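Side-chain contacts in putative membrane transport protein (Vibrio parahaemolyticus RIMD 2210633, PDB 3CK6), which probably imports zinc together with protons as a CorA-family transporter, and whose cytoplasmic domain assembles into a funnel-shaped pentamer: residues G45-N50 with R99-Q104; V57-A62 with M78-G83; D154-T159 with E227-E232. The protein carries 1 engineered substitution. One frame throughout, in Å; residues are numbered along the deposited sequence.

Interaction 1. Residues G45-N50 with R99-Q104. Engineered in segment 45-50: Gly45 (natural residue Ser).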
# COMPACT_ATOMS: atom_id res chain seq x y z
N GLY E 45 -18.70 -33.68 -18.75
CA GLY E 45 -19.81 -33.97 -19.67
C GLY E 45 -21.13 -33.52 -19.09
O GLY E 45 -21.96 -32.89 -19.77
N TRP E 46 -21.33 -33.85 -17.81
CA TRP E 46 -22.53 -33.45 -17.09
C TRP E 46 -22.70 -31.93 -17.07
O TRP E 46 -23.78 -31.42 -17.38
CB TRP E 46 -22.47 -34.00 -15.67
CG TRP E 46 -23.66 -33.74 -14.85
CD1 TRP E 46 -24.91 -34.28 -14.98
CD2 TRP E 46 -23.72 -32.87 -13.71
NE1 TRP E 46 -25.75 -33.79 -14.00
CE2 TRP E 46 -25.04 -32.92 -13.21
CE3 TRP E 46 -22.78 -32.05 -13.07
CZ2 TRP E 46 -25.44 -32.21 -12.09
CZ3 TRP E 46 -23.19 -31.32 -11.95
CH2 TRP E 46 -24.52 -31.40 -11.49
N LEU E 47 -21.62 -31.22 -16.73
CA LEU E 47 -21.65 -29.74 -16.66
C LEU E 47 -21.99 -29.11 -18.02
O LEU E 47 -22.85 -28.21 -18.11
CB LEU E 47 -20.31 -29.21 -16.14
CG LEU E 47 -20.04 -29.46 -14.64
CD1 LEU E 47 -18.61 -29.14 -14.28
CD2 LEU E 47 -20.99 -28.66 -13.76
N GLU E 48 -21.35 -29.60 -19.07
CA GLU E 48 -21.62 -29.12 -20.43
C GLU E 48 -23.00 -29.52 -20.95
O GLU E 48 -23.68 -28.70 -21.57
CB GLU E 48 -20.50 -29.53 -21.39
CG GLU E 48 -19.21 -28.76 -21.08
CD GLU E 48 -18.00 -29.20 -21.91
OE1 GLU E 48 -16.89 -28.71 -21.61
OE2 GLU E 48 -18.16 -30.01 -22.84
N ASP E 49 -23.44 -30.75 -20.66
CA ASP E 49 -24.80 -31.17 -20.98
C ASP E 49 -25.84 -30.23 -20.36
O ASP E 49 -26.91 -30.00 -20.93
CB ASP E 49 -25.06 -32.61 -20.50
CG ASP E 49 -24.52 -33.68 -21.45
OD1 ASP E 49 -24.09 -33.38 -22.60
OD2 ASP E 49 -24.52 -34.85 -21.03
N ASN E 50 -25.49 -29.69 -19.20
CA ASN E 50 -26.32 -28.76 -18.44
C ASN E 50 -26.03 -27.30 -18.82
O ASN E 50 -26.45 -26.37 -18.12
CB ASN E 50 -26.13 -29.01 -16.94
CG ASN E 50 -27.06 -30.09 -16.42
OD1 ASN E 50 -28.25 -29.86 -16.27
ND2 ASN E 50 -26.51 -31.27 -16.14
N ARG E 99 -14.33 -25.86 -5.25
CA ARG E 99 -14.72 -24.97 -6.31
C ARG E 99 -16.22 -25.06 -6.53
O ARG E 99 -16.78 -26.12 -6.79
CB ARG E 99 -13.93 -25.23 -7.56
CG ARG E 99 -12.42 -25.36 -7.22
CD ARG E 99 -11.66 -25.42 -8.43
NE ARG E 99 -10.28 -25.80 -8.15
CZ ARG E 99 -9.47 -26.31 -9.06
NH1 ARG E 99 -9.93 -26.56 -10.29
NH2 ARG E 99 -8.23 -26.64 -8.72
N ILE E 100 -16.85 -23.92 -6.40
CA ILE E 100 -18.28 -23.86 -6.30
C ILE E 100 -18.84 -23.00 -7.42
O ILE E 100 -18.39 -21.87 -7.64
CB ILE E 100 -18.71 -23.23 -4.93
CG1 ILE E 100 -18.20 -24.06 -3.75
CG2 ILE E 100 -20.25 -22.95 -4.89
CD1 ILE E 100 -18.53 -23.42 -2.43
N LEU E 101 -19.86 -23.53 -8.09
CA LEU E 101 -20.60 -22.82 -9.11
C LEU E 101 -21.99 -22.55 -8.59
O LEU E 101 -22.64 -23.47 -8.10
CB LEU E 101 -20.69 -23.71 -10.37
CG LEU E 101 -20.86 -23.17 -11.79
CD1 LEU E 101 -19.70 -22.27 -12.19
CD2 LEU E 101 -20.98 -24.34 -12.78
N TYR E 102 -22.46 -21.31 -8.67
CA TYR E 102 -23.90 -21.03 -8.51
C TYR E 102 -24.42 -20.75 -9.91
O TYR E 102 -24.00 -19.81 -10.56
CB TYR E 102 -24.15 -19.85 -7.56
CG TYR E 102 -25.62 -19.46 -7.33
CD1 TYR E 102 -26.54 -20.39 -6.83
CD2 TYR E 102 -26.05 -18.17 -7.55
CE1 TYR E 102 -27.89 -20.04 -6.61
CE2 TYR E 102 -27.41 -17.78 -7.30
CZ TYR E 102 -28.31 -18.74 -6.82
OH TYR E 102 -29.62 -18.42 -6.58
N PHE E 103 -25.29 -21.64 -10.40
CA PHE E 103 -25.61 -21.73 -11.81
C PHE E 103 -27.08 -22.12 -11.95
O PHE E 103 -27.54 -23.10 -11.37
CB PHE E 103 -24.68 -22.72 -12.53
CG PHE E 103 -24.91 -22.81 -14.03
CD1 PHE E 103 -24.35 -21.86 -14.90
CD2 PHE E 103 -25.70 -23.82 -14.58
CE1 PHE E 103 -24.56 -21.92 -16.28
CE2 PHE E 103 -25.91 -23.90 -15.96
CZ PHE E 103 -25.33 -22.95 -16.81
N GLN E 104 -27.81 -21.30 -12.70
CA GLN E 104 -29.28 -21.42 -12.84
C GLN E 104 -29.97 -21.75 -11.51
O GLN E 104 -30.90 -22.55 -11.48
CB GLN E 104 -29.66 -22.48 -13.89
CG GLN E 104 -29.19 -22.20 -15.31
CD GLN E 104 -29.33 -23.42 -16.25
OE1 GLN E 104 -29.11 -23.30 -17.44
NE2 GLN E 104 -29.68 -24.58 -15.70
O HOH W 1 -29.06 -27.23 -17.17
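Asn50 meets Phe103 through its backbone carbonyl: the oxygen O of Asn50 lies 3.3 Å from CE2 of Phe103, at the rim of the ring and near its plane, an approach consistent with a weak C-H...O contact. This is where the C-terminal end of helix 43-49 comes up against strand 96-103 in the alpha/beta part of the cytoplasmic domain of this CorA-family protein, with the helix packed on the mixed sheet. The Phe103 ring swings out to that carbonyl because CG stands anti to the backbone N (chi1 -177°).

The same carbonyl is also tied through water to Gln104, the residue just after the strand. Water 1 donates to Asn50 O at 2.9 Å and to Asn50 OD1, also at 2.9 Å, and takes the N-H of Gln104 NE2 at 3.1 Å. One water thus links Asn50 O and OD1 to the amide of Gln104. Elsewhere in the contact, the methyl groups Leu47 CD2 and Leu101 CD2 approach to 4.4 Å; Leu47 also lies on Val57 and Leu60 of helix 54-60.

Behind this first shell, the amide of Asn50 is held in a fixed rotation. OD1 accepts from Ile28 N, while Asn50 ND2 donates to Glu26 O and to Trp46 O at 3.0 Å, the latter from above the carbonyl plane (41° out of it). Trp46 O takes a second N-H, from Asn50 N, on the opposite face of that plane. Finally, ND2 of Asn50 sits 3.4 Å above the plane of the Trp46 indole, displaced towards its rim.

Interaction 2. Residues V57-A62 with M78-G83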
# COMPACT_ATOMS: atom_id res chain seq x y z
N VAL E 57 -16.28 -24.26 -17.29
CA VAL E 57 -15.93 -25.63 -16.93
C VAL E 57 -14.39 -25.80 -16.85
O VAL E 57 -13.88 -26.34 -15.86
CB VAL E 57 -16.57 -26.67 -17.89
CG1 VAL E 57 -16.11 -28.07 -17.54
CG2 VAL E 57 -18.10 -26.60 -17.82
N ASP E 58 -13.67 -25.35 -17.88
CA ASP E 58 -12.19 -25.39 -17.90
C ASP E 58 -11.62 -24.74 -16.63
O ASP E 58 -10.71 -25.29 -15.99
CB ASP E 58 -11.61 -24.62 -19.09
CG ASP E 58 -11.86 -25.30 -20.44
OD1 ASP E 58 -12.32 -26.47 -20.51
OD2 ASP E 58 -11.56 -24.64 -21.46
N HIS E 59 -12.15 -23.57 -16.26
CA HIS E 59 -11.62 -22.90 -15.08
C HIS E 59 -11.95 -23.67 -13.81
O HIS E 59 -11.09 -23.84 -12.94
CB HIS E 59 -12.06 -21.43 -14.96
CG HIS E 59 -11.11 -20.58 -14.15
ND1 HIS E 59 -11.47 -19.97 -12.97
CD2 HIS E 59 -9.81 -20.26 -14.36
CE1 HIS E 59 -10.44 -19.29 -12.49
NE2 HIS E 59 -9.42 -19.45 -13.32
N LEU E 60 -13.19 -24.17 -13.74
CA LEU E 60 -13.67 -24.95 -12.59
C LEU E 60 -12.86 -26.22 -12.33
O LEU E 60 -12.61 -26.58 -11.19
CB LEU E 60 -15.14 -25.32 -12.76
CG LEU E 60 -15.87 -25.85 -11.51
CD1 LEU E 60 -16.22 -24.72 -10.54
CD2 LEU E 60 -17.12 -26.64 -11.89
N LEU E 61 -12.48 -26.90 -13.41
CA LEU E 61 -11.84 -28.19 -13.33
C LEU E 61 -10.31 -28.11 -13.53
O LEU E 61 -9.66 -29.14 -13.67
CB LEU E 61 -12.45 -29.16 -14.36
CG LEU E 61 -13.97 -29.41 -14.33
CD1 LEU E 61 -14.34 -30.41 -15.40
CD2 LEU E 61 -14.45 -29.87 -12.95
N ALA E 62 -9.76 -26.89 -13.57
CA ALA E 62 -8.34 -26.70 -13.91
C ALA E 62 -7.44 -27.37 -12.88
O ALA E 62 -7.84 -27.55 -11.73
CB ALA E 62 -8.02 -25.20 -14.00
N MSE E 78 -18.93 -18.10 -9.89
CA MSE E 78 -18.03 -19.14 -9.37
C MSE E 78 -17.34 -18.61 -8.15
O MSE E 78 -16.86 -17.48 -8.16
CB MSE E 78 -16.97 -19.52 -10.40
CG MSE E 78 -16.01 -20.67 -9.95
SE MSE E 78 -14.74 -21.09 -11.41
CE MSE E 78 -15.97 -21.61 -12.71
N LEU E 79 -17.27 -19.44 -7.12
CA LEU E 79 -16.51 -19.15 -5.91
C LEU E 79 -15.54 -20.29 -5.61
O LEU E 79 -15.93 -21.46 -5.46
CB LEU E 79 -17.44 -18.96 -4.71
CG LEU E 79 -16.78 -18.57 -3.38
CD1 LEU E 79 -16.13 -17.18 -3.45
CD2 LEU E 79 -17.83 -18.63 -2.28
N ILE E 80 -14.27 -19.93 -5.50
CA ILE E 80 -13.23 -20.89 -5.19
C ILE E 80 -12.66 -20.59 -3.83
O ILE E 80 -12.33 -19.44 -3.55
CB ILE E 80 -12.13 -20.88 -6.30
CG1 ILE E 80 -12.77 -21.29 -7.63
CG2 ILE E 80 -10.94 -21.79 -5.89
CD1 ILE E 80 -11.91 -21.06 -8.89
N LEU E 81 -12.50 -21.64 -3.01
CA LEU E 81 -12.02 -21.54 -1.64
C LEU E 81 -11.04 -22.65 -1.31
O LEU E 81 -10.97 -23.66 -2.01
CB LEU E 81 -13.19 -21.61 -0.64
CG LEU E 81 -14.29 -20.55 -0.82
CD1 LEU E 81 -15.45 -20.92 0.07
CD2 LEU E 81 -13.79 -19.11 -0.52
N ARG E 82 -10.29 -22.45 -0.25
CA ARG E 82 -9.37 -23.45 0.25
C ARG E 82 -9.69 -23.79 1.71
O ARG E 82 -10.19 -22.95 2.47
CB ARG E 82 -7.92 -22.97 0.09
CG ARG E 82 -7.44 -22.89 -1.35
CD ARG E 82 -6.43 -24.02 -1.67
NE ARG E 82 -5.96 -23.93 -3.07
CZ ARG E 82 -5.00 -24.66 -3.62
NH1 ARG E 82 -4.36 -25.59 -2.91
NH2 ARG E 82 -4.65 -24.46 -4.88
N GLY E 83 -9.39 -25.04 2.08
CA GLY E 83 -9.55 -25.53 3.45
C GLY E 83 -8.38 -26.39 3.87
O GLY E 83 -7.59 -26.84 3.03
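The carbonyls Leu60 O and Ala62 O both accept from Arg99 NH1 of strand 96-103, while the side chains of His59 and Leu60 in the same segment pack on Met78 of strand 77-83. The selenium SE of Met78, a selenomethionine here, comes to 3.8 Å from His59 ND1 at the edge of the imidazole, and Ile80 CD1 arrives obliquely at 4.2 Å from the same ND1 of His59. This is the edge-on form of a Met-aromatic contact, with selenium in place of sulfur: SE of Met78 is 4.9 Å from the His59 ring centroid, 81° away from the ring normal.

Met78 reaches up to the helix on an extended chain, with CG anti to the backbone N (chi1 -177°), and bends only at its end, where chi3 of -61° turns the methyl towards Leu60. Met78 CE then nestles against that leucine, 3.8 Å from Leu60 CB and equally far from Leu60 CD1. Met78 therefore fits between two consecutive helical residues: its selenium lies between the edge of His59 and Leu60 CD1, 4.0 Å from the latter, while CE packs on Leu60 alone.

His59 has other partners on its ring: His70 of strand 68-71 meets it with planes about 75° apart, and Phe214 of the second subunit stacks on it, so helix 54-60 is also a place where subunits join. Helix 54-60 packs on strand 77-83 and runs roughly along it, with helix 43-49 beside it touching Val57 and Leu60.

Interaction 3. Residues D154-T159 with E227-E232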
# COMPACT_ATOMS: atom_id res chain seq x y z
N ASP E 154 -4.67 -23.05 16.01
CA ASP E 154 -4.50 -23.37 17.43
C ASP E 154 -3.33 -24.31 17.67
O ASP E 154 -2.65 -24.17 18.67
CB ASP E 154 -5.77 -24.00 18.02
CG ASP E 154 -6.88 -23.00 18.27
OD1 ASP E 154 -6.60 -21.78 18.33
OD2 ASP E 154 -8.05 -23.45 18.41
N THR E 155 -3.12 -25.28 16.77
CA THR E 155 -2.02 -26.23 16.90
C THR E 155 -0.70 -25.51 16.67
O THR E 155 0.32 -25.87 17.25
CB THR E 155 -2.13 -27.42 15.90
OG1 THR E 155 -1.86 -26.98 14.57
CG2 THR E 155 -3.51 -28.05 15.96
N ILE E 156 -0.72 -24.50 15.81
CA ILE E 156 0.49 -23.70 15.56
C ILE E 156 0.78 -22.82 16.78
O ILE E 156 1.93 -22.72 17.24
CB ILE E 156 0.39 -22.88 14.24
CG1 ILE E 156 0.44 -23.85 13.04
CG2 ILE E 156 1.52 -21.83 14.16
CD1 ILE E 156 0.02 -23.25 11.70
N GLU E 157 -0.27 -22.21 17.32
CA GLU E 157 -0.16 -21.44 18.56
C GLU E 157 0.50 -22.27 19.69
O GLU E 157 1.38 -21.76 20.39
CB GLU E 157 -1.52 -20.91 18.99
CG GLU E 157 -1.48 -20.18 20.33
CD GLU E 157 -2.81 -19.60 20.72
OE1 GLU E 157 -2.81 -18.49 21.30
OE2 GLU E 157 -3.86 -20.23 20.42
N GLU E 158 0.09 -23.53 19.84
CA GLU E 158 0.69 -24.47 20.81
C GLU E 158 2.20 -24.60 20.65
O GLU E 158 2.95 -24.61 21.64
CB GLU E 158 0.10 -25.88 20.64
CG GLU E 158 -1.34 -26.06 21.11
CD GLU E 158 -1.54 -27.41 21.77
OE1 GLU E 158 -0.53 -28.03 22.19
OE2 GLU E 158 -2.71 -27.85 21.88
N THR E 159 2.63 -24.76 19.41
CA THR E 159 4.04 -24.85 19.07
C THR E 159 4.74 -23.57 19.53
O THR E 159 5.77 -23.63 20.22
CB THR E 159 4.23 -25.08 17.54
OG1 THR E 159 3.66 -26.33 17.19
CG2 THR E 159 5.70 -25.08 17.14
N GLU E 227 -0.38 -13.23 10.55
CA GLU E 227 0.68 -12.21 10.55
C GLU E 227 1.31 -12.05 11.91
O GLU E 227 2.52 -11.86 12.02
CB GLU E 227 0.19 -10.85 10.04
CG GLU E 227 -0.20 -10.86 8.59
CD GLU E 227 0.97 -11.18 7.67
OE1 GLU E 227 0.79 -12.02 6.78
OE2 GLU E 227 2.06 -10.59 7.85
N PHE E 228 0.49 -12.17 12.94
CA PHE E 228 0.99 -12.10 14.30
C PHE E 228 1.89 -13.30 14.60
O PHE E 228 2.99 -13.13 15.15
CB PHE E 228 -0.15 -12.04 15.32
CG PHE E 228 0.31 -12.20 16.73
CD1 PHE E 228 1.17 -11.26 17.31
CD2 PHE E 228 -0.12 -13.28 17.48
CE1 PHE E 228 1.61 -11.40 18.63
CE2 PHE E 228 0.31 -13.44 18.79
CZ PHE E 228 1.18 -12.51 19.37
N TYR E 229 1.44 -14.50 14.24
CA TYR E 229 2.28 -15.71 14.49
C TYR E 229 3.59 -15.64 13.72
O TYR E 229 4.63 -16.05 14.23
CB TYR E 229 1.53 -17.00 14.15
CG TYR E 229 0.38 -17.33 15.08
CD1 TYR E 229 0.29 -16.77 16.37
CD2 TYR E 229 -0.60 -18.21 14.69
CE1 TYR E 229 -0.77 -17.09 17.22
CE2 TYR E 229 -1.67 -18.54 15.53
CZ TYR E 229 -1.75 -17.97 16.78
OH TYR E 229 -2.82 -18.30 17.58
N LEU E 230 3.54 -15.14 12.49
CA LEU E 230 4.75 -14.95 11.69
C LEU E 230 5.68 -13.95 12.38
O LEU E 230 6.89 -14.11 12.33
CB LEU E 230 4.42 -14.50 10.29
CG LEU E 230 3.96 -15.53 9.27
CD1 LEU E 230 3.39 -14.77 8.09
CD2 LEU E 230 5.14 -16.38 8.85
N GLY E 231 5.10 -12.94 13.04
CA GLY E 231 5.88 -11.98 13.82
C GLY E 231 6.52 -12.60 15.05
O GLY E 231 7.65 -12.27 15.39
N GLU E 232 5.80 -13.50 15.71
CA GLU E 232 6.36 -14.28 16.82
C GLU E 232 7.48 -15.24 16.39
O GLU E 232 8.39 -15.49 17.17
CB GLU E 232 5.27 -15.09 17.50
CG GLU E 232 4.34 -14.25 18.33
CD GLU E 232 3.51 -15.11 19.24
OE1 GLU E 232 3.83 -15.17 20.44
OE2 GLU E 232 2.54 -15.75 18.75
O HOH W 2 -4.94 -19.52 16.60
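Tyr229 points its phenol at helix 134-161 and crosses the side chain of Glu157 at a slant, its hydroxyl lying against CB and the carboxylate carbon without making a hydrogen bond to either carboxylate oxygen. OH of Tyr229 is 3.2 Å from Glu157 CB and 3.4 Å from Glu157 CD, with the ring and carboxylate planes turned 45° from each other. With CG anti to the backbone N (chi1 176°) and the chain extended, Glu157 passes the hydroxyl so that CB, CG and CD all come near it. Ile156 CG2 approaches Tyr229 CD2 to 4.2 Å, also obliquely.

The two helices belong to the long helical part of the funnel, where helix 209-246 packs against helices 134-161 and 173-199; Tyr229, a buried residue, also touches Leu160 and Leu180. In related CorA proteins the corresponding long helix continues into the first transmembrane, pore-lining helix.

Water 2 sits in the ring plane beyond the edge, 2.6 Å from Tyr229 OH, and donates a longer bond of 3.3 Å to Asp154 OD1, one turn before the glutamate. Glu157 OE1 and Glu232 OE2 stand 6.5 Å apart, like charges not in contact, and Glu232 packs on Ile181 of the third subunit.

How the interactions relate
Interactions 1 and 2 are neighbours, with centres 11 Å apart: helices 43-49 and 54-60 follow each other in the chain and pack on the adjacent strands 96-103 and 77-83 of the same sheet. Interaction 2 is nested inside the chain loop closed by interaction 1, and the two touch directly, Ile100 O lying 2.7 Å from Leu79 N, a probable hydrogen bond between the strands. Interaction 3 stands apart on the other side of the chain's centre, in the helical part. Its centre is 39 Å from that of interaction 1 and 29 Å from that of interaction 2, whose nearest atoms are about 12 Å from it.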